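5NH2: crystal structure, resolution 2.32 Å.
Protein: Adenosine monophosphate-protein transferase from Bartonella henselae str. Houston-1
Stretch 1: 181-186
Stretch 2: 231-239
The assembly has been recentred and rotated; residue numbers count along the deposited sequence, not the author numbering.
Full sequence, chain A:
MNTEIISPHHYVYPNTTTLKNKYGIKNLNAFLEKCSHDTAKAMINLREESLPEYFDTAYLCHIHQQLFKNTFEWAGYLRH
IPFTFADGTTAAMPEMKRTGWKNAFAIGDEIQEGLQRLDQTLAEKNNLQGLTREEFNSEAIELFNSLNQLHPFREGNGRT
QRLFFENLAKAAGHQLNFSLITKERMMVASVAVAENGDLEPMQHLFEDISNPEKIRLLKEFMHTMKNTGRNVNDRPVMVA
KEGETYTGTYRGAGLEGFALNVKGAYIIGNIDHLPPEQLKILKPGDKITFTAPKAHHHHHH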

ATOM      1  N   ILE A 181      -3.071  -6.660   2.180  1.00 29.40           N
ATOM      2  CA  ILE A 181      -2.438  -6.392   3.482  1.00 33.35           C
ATOM      3  C   ILE A 181      -3.305  -5.401   4.239  1.00 34.18           C
ATOM      4  O   ILE A 181      -3.546  -4.307   3.727  1.00 42.92           O
ATOM      5  CB  ILE A 181      -1.028  -5.801   3.300  1.00 30.93           C
ATOM      6  CG1 ILE A 181      -0.096  -6.844   2.680  1.00 34.20           C
ATOM      7  CG2 ILE A 181      -0.481  -5.210   4.638  1.00 30.92           C
ATOM      8  CD1 ILE A 181      -0.133  -8.154   3.411  1.00 43.01           C
ATOM      9  N   THR A 182      -3.730  -5.745   5.459  1.00 29.36           N
ATOM     10  CA  THR A 182      -4.495  -4.827   6.318  1.00 27.91           C
ATOM     11  C   THR A 182      -3.603  -3.776   7.016  1.00 32.45           C
ATOM     12  O   THR A 182      -2.393  -3.955   7.199  1.00 32.03           O
ATOM     13  CB  THR A 182      -5.265  -5.572   7.421  1.00 35.23           C
ATOM     14  OG1 THR A 182      -4.333  -6.149   8.358  1.00 35.94           O
ATOM     15  CG2 THR A 182      -6.224  -6.638   6.872  1.00 26.12           C
ATOM     16  N   LYS A 183      -4.247  -2.687   7.450  1.00 28.40           N
ATOM     17  CA  LYS A 183      -3.552  -1.612   8.136  1.00 29.01           C
ATOM     18  C   LYS A 183      -2.845  -2.129   9.392  1.00 28.90           C
ATOM     19  O   LYS A 183      -1.691  -1.760   9.685  1.00 29.42           O
ATOM     20  CB  LYS A 183      -4.555  -0.498   8.468  1.00 24.91           C
ATOM     21  CG  LYS A 183      -3.889   0.811   9.054  1.00 32.13           C
ATOM     22  CD  LYS A 183      -4.775   2.082   8.875  1.00 25.77           C
ATOM     23  CE  LYS A 183      -4.534   3.071   9.989  1.00 53.28           C
ATOM     24  NZ  LYS A 183      -3.289   3.881   9.827  1.00 52.97           N
ATOM     25  N   GLU A 184      -3.516  -3.013  10.109  1.00 38.48           N
ATOM     26  CA  GLU A 184      -2.942  -3.668  11.278  1.00 37.33           C
ATOM     27  C   GLU A 184      -1.655  -4.434  10.946  1.00 34.05           C
ATOM     28  O   GLU A 184      -0.631  -4.276  11.636  1.00 27.00           O
ATOM     29  CB  GLU A 184      -3.989  -4.609  11.876  1.00 38.52           C
ATOM     30  CG  GLU A 184      -3.485  -5.440  13.060  1.00 48.89           C
ATOM     31  CD  GLU A 184      -3.205  -4.584  14.304  1.00 58.36           C
ATOM     32  OE1 GLU A 184      -3.586  -3.381  14.346  1.00 54.79           O
ATOM     33  OE2 GLU A 184      -2.602  -5.131  15.254  1.00 64.77           O
ATOM     34  N   ARG A 185      -1.706  -5.312   9.932  1.00 34.72           N
ATOM     35  CA  ARG A 185      -0.548  -6.163   9.632  1.00 38.40           C
ATOM     36  C   ARG A 185       0.642  -5.319   9.169  1.00 35.75           C
ATOM     37  O   ARG A 185       1.772  -5.540   9.625  1.00 36.67           O
ATOM     38  CB  ARG A 185      -0.907  -7.227   8.582  1.00 39.20           C
ATOM     39  CG  ARG A 185       0.302  -8.114   8.153  1.00 37.32           C
ATOM     40  CD  ARG A 185      -0.020  -9.115   7.023  1.00 28.44           C
ATOM     41  NE  ARG A 185       0.967 -10.199   6.987  1.00 31.66           N
ATOM     42  CZ  ARG A 185       0.958 -11.249   6.149  1.00 34.96           C
ATOM     43  NH1 ARG A 185       0.017 -11.395   5.209  1.00 29.77           N
ATOM     44  NH2 ARG A 185       1.923 -12.162   6.241  1.00 38.27           N
ATOM     45  N   MET A 186       0.379  -4.286   8.336  1.00 26.89           N
ATOM     46  CA  MET A 186       1.424  -3.355   7.898  1.00 29.45           C
ATOM     47  C   MET A 186       2.149  -2.743   9.096  1.00 31.47           C
ATOM     48  O   MET A 186       3.391  -2.686   9.122  1.00 28.68           O
ATOM     49  CB  MET A 186       0.821  -2.242   7.006  1.00 32.87           C
ATOM     50  CG  MET A 186       1.882  -1.365   6.251  1.00 30.23           C
ATOM     51  SD  MET A 186       2.896  -2.381   5.071  1.00 38.40           S
ATOM     52  CE  MET A 186       4.454  -2.470   5.935  1.00 40.05           C
ATOM     53  N   ASN A 231     -15.321  -5.545   7.892  1.00 47.84           N
ATOM     54  CA  ASN A 231     -14.114  -4.731   7.771  1.00 40.91           C
ATOM     55  C   ASN A 231     -13.002  -5.331   8.624  1.00 43.04           C
ATOM     56  O   ASN A 231     -13.077  -5.311   9.852  1.00 52.65           O
ATOM     57  CB  ASN A 231     -14.375  -3.296   8.213  1.00 39.98           C
ATOM     58  CG  ASN A 231     -13.221  -2.366   7.851  1.00 53.51           C
ATOM     59  OD1 ASN A 231     -12.054  -2.711   8.026  1.00 53.72           O
ATOM     60  ND2 ASN A 231     -13.543  -1.196   7.302  1.00 56.47           N
ATOM     61  N   VAL A 232     -11.971  -5.859   7.980  1.00 38.53           N
ATOM     62  CA  VAL A 232     -10.841  -6.461   8.678  1.00 35.03           C
ATOM     63  C   VAL A 232      -9.616  -5.553   8.732  1.00 34.05           C
ATOM     64  O   VAL A 232      -8.511  -6.038   9.031  1.00 38.25           O
ATOM     65  CB  VAL A 232     -10.479  -7.816   8.068  1.00 38.68           C
ATOM     66  CG1 VAL A 232     -11.462  -8.873   8.554  1.00 41.92           C
ATOM     67  CG2 VAL A 232     -10.439  -7.700   6.561  1.00 40.09           C
ATOM     68  N   ASN A 233      -9.746  -4.287   8.330  1.00 32.31           N
ATOM     69  CA  ASN A 233      -8.565  -3.427   8.217  1.00 33.99           C
ATOM     70  C   ASN A 233      -7.808  -3.299   9.548  1.00 38.19           C
ATOM     71  O   ASN A 233      -6.585  -3.070   9.552  1.00 37.06           O
ATOM     72  CB  ASN A 233      -8.988  -2.054   7.666  1.00 31.67           C
ATOM     73  CG  ASN A 233      -7.793  -1.247   7.136  1.00 37.97           C
ATOM     74  OD1 ASN A 233      -6.783  -1.809   6.661  1.00 31.89           O
ATOM     75  ND2 ASN A 233      -7.892   0.081   7.234  1.00 39.08           N
ATOM     76  N   ASP A 234      -8.503  -3.495  10.679  1.00 42.41           N
ATOM     77  CA  ASP A 234      -7.949  -3.436  12.028  1.00 32.01           C
ATOM     78  C   ASP A 234      -7.489  -4.795  12.597  1.00 32.34           C
ATOM     79  O   ASP A 234      -7.074  -4.845  13.754  1.00 33.56           O
ATOM     80  CB  ASP A 234      -8.968  -2.815  12.971  1.00 37.68           C
ATOM     81  CG  ASP A 234      -9.056  -1.322  12.796  1.00 54.92           C
ATOM     82  OD1 ASP A 234      -8.437  -0.597  13.603  1.00 71.13           O
ATOM     83  OD2 ASP A 234      -9.720  -0.869  11.843  1.00 66.63           O
ATOM     84  N   ARG A 235      -7.542  -5.877  11.829  1.00 31.58           N
ATOM     85  CA  ARG A 235      -7.145  -7.194  12.308  1.00 37.37           C
ATOM     86  C   ARG A 235      -5.963  -7.763  11.503  1.00 41.68           C
ATOM     87  O   ARG A 235      -5.825  -7.507  10.293  1.00 43.16           O
ATOM     88  CB  ARG A 235      -8.329  -8.176  12.232  1.00 40.21           C
ATOM     89  CG  ARG A 235      -9.484  -7.769  13.087  1.00 48.93           C
ATOM     90  CD  ARG A 235      -9.136  -8.074  14.501  1.00 64.13           C
ATOM     91  NE  ARG A 235     -10.247  -7.936  15.448  1.00 81.85           N
ATOM     92  CZ  ARG A 235     -11.362  -8.677  15.449  1.00 82.23           C
ATOM     93  NH1 ARG A 235     -11.578  -9.624  14.518  1.00 77.07           N
ATOM     94  NH2 ARG A 235     -12.276  -8.452  16.383  1.00 77.79           N
ATOM     95  N   PRO A 236      -5.116  -8.570  12.147  1.00 37.78           N
ATOM     96  CA  PRO A 236      -4.135  -9.355  11.394  1.00 29.66           C
ATOM     97  C   PRO A 236      -4.831 -10.378  10.503  1.00 41.05           C
ATOM     98  O   PRO A 236      -5.753 -11.081  10.936  1.00 39.82           O
ATOM     99  CB  PRO A 236      -3.287 -10.023  12.493  1.00 31.03           C
ATOM    100  CG  PRO A 236      -4.079  -9.921  13.748  1.00 36.53           C
ATOM    101  CD  PRO A 236      -5.023  -8.767  13.612  1.00 35.82           C
ATOM    102  N   VAL A 237      -4.407 -10.416   9.236  1.00 37.61           N
ATOM    103  CA  VAL A 237      -4.870 -11.369   8.221  1.00 34.02           C
ATOM    104  C   VAL A 237      -3.627 -11.888   7.512  1.00 38.78           C
ATOM    105  O   VAL A 237      -2.848 -11.101   6.966  1.00 43.58           O
ATOM    106  CB  VAL A 237      -5.842 -10.732   7.204  1.00 30.07           C
ATOM    107  CG1 VAL A 237      -6.356 -11.771   6.166  1.00 32.31           C
ATOM    108  CG2 VAL A 237      -7.020 -10.093   7.952  1.00 33.03           C
ATOM    109  N   MET A 238      -3.388 -13.188   7.580  1.00 35.31           N
ATOM    110  CA  MET A 238      -2.190 -13.701   6.946  1.00 37.79           C
ATOM    111  C   MET A 238      -2.405 -15.155   6.595  1.00 44.75           C
ATOM    112  O   MET A 238      -3.345 -15.816   7.070  1.00 36.38           O
ATOM    113  CB  MET A 238      -0.948 -13.555   7.826  1.00 35.89           C
ATOM    114  CG  MET A 238      -1.135 -14.176   9.145  1.00 45.68           C
ATOM    115  SD  MET A 238      -0.056 -13.434  10.368  1.00 54.46           S
ATOM    116  CE  MET A 238      -0.576 -14.372  11.781  1.00 46.94           C
ATOM    117  N   VAL A 239      -1.522 -15.631   5.740  1.00 43.73           N
ATOM    118  CA  VAL A 239      -1.566 -17.004   5.299  1.00 41.48           C
ATOM    119  C   VAL A 239      -0.658 -17.805   6.202  1.00 46.10           C
ATOM    120  O   VAL A 239       0.463 -17.375   6.501  1.00 45.69           O
ATOM    121  CB  VAL A 239      -1.151 -17.106   3.834  1.00 47.60           C
ATOM    122  CG1 VAL A 239      -0.831 -18.564   3.446  1.00 49.56           C
ATOM    123  CG2 VAL A 239      -2.293 -16.534   2.990  1.00 47.63           C
TER
HETATM  124  O   HOH W   1      -2.798  -9.021   5.168  1.00 42.13           O

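Hydrogen bonds at the start of a helix join the two stretches, which bury 466 Å² between them. Asn233 serves the first turn twice: its side-chain OD1 accepts from Lys183 N (2.8 Å) and its backbone O from Glu184 N (3.1 Å). Amides at a helix start lack acceptors within the helix, and a short, t-rotamer asparagine offers one while its own carbonyl offers another. Asn233 N in turn binds Asn231 OD1 (2.8 Å), and a type I turn from Val232 to Arg235, closed by Arg235 N to Val232 O (3.0 Å), shapes the loop that presents these acceptors. Thr182, the N-cap residue, uses its hydroxyl in both directions: OG1 accepts from Arg185 N (3.2 Å) and donates to Arg235 O (2.8 Å). Its methyl is equally useful, with CG2 packing against Val237 CG2 at 3.7 Å, so one buried side chain meets polar and apolar neighbours. Nonpolar contact continues along Glu184, whose CG lies 3.7 Å from Pro236 CD. Arg185 reaches the strand in an extended conformation; Met238 CB covers one face of its guanidinium, 3.4 Å from CZ, while NH1 and NH2 are hydrogen-bonded elsewhere in the structure. One water bridges the stretches, donating to Val237 O (2.7 Å) and accepting a weak bond from Thr182 N (3.4 Å).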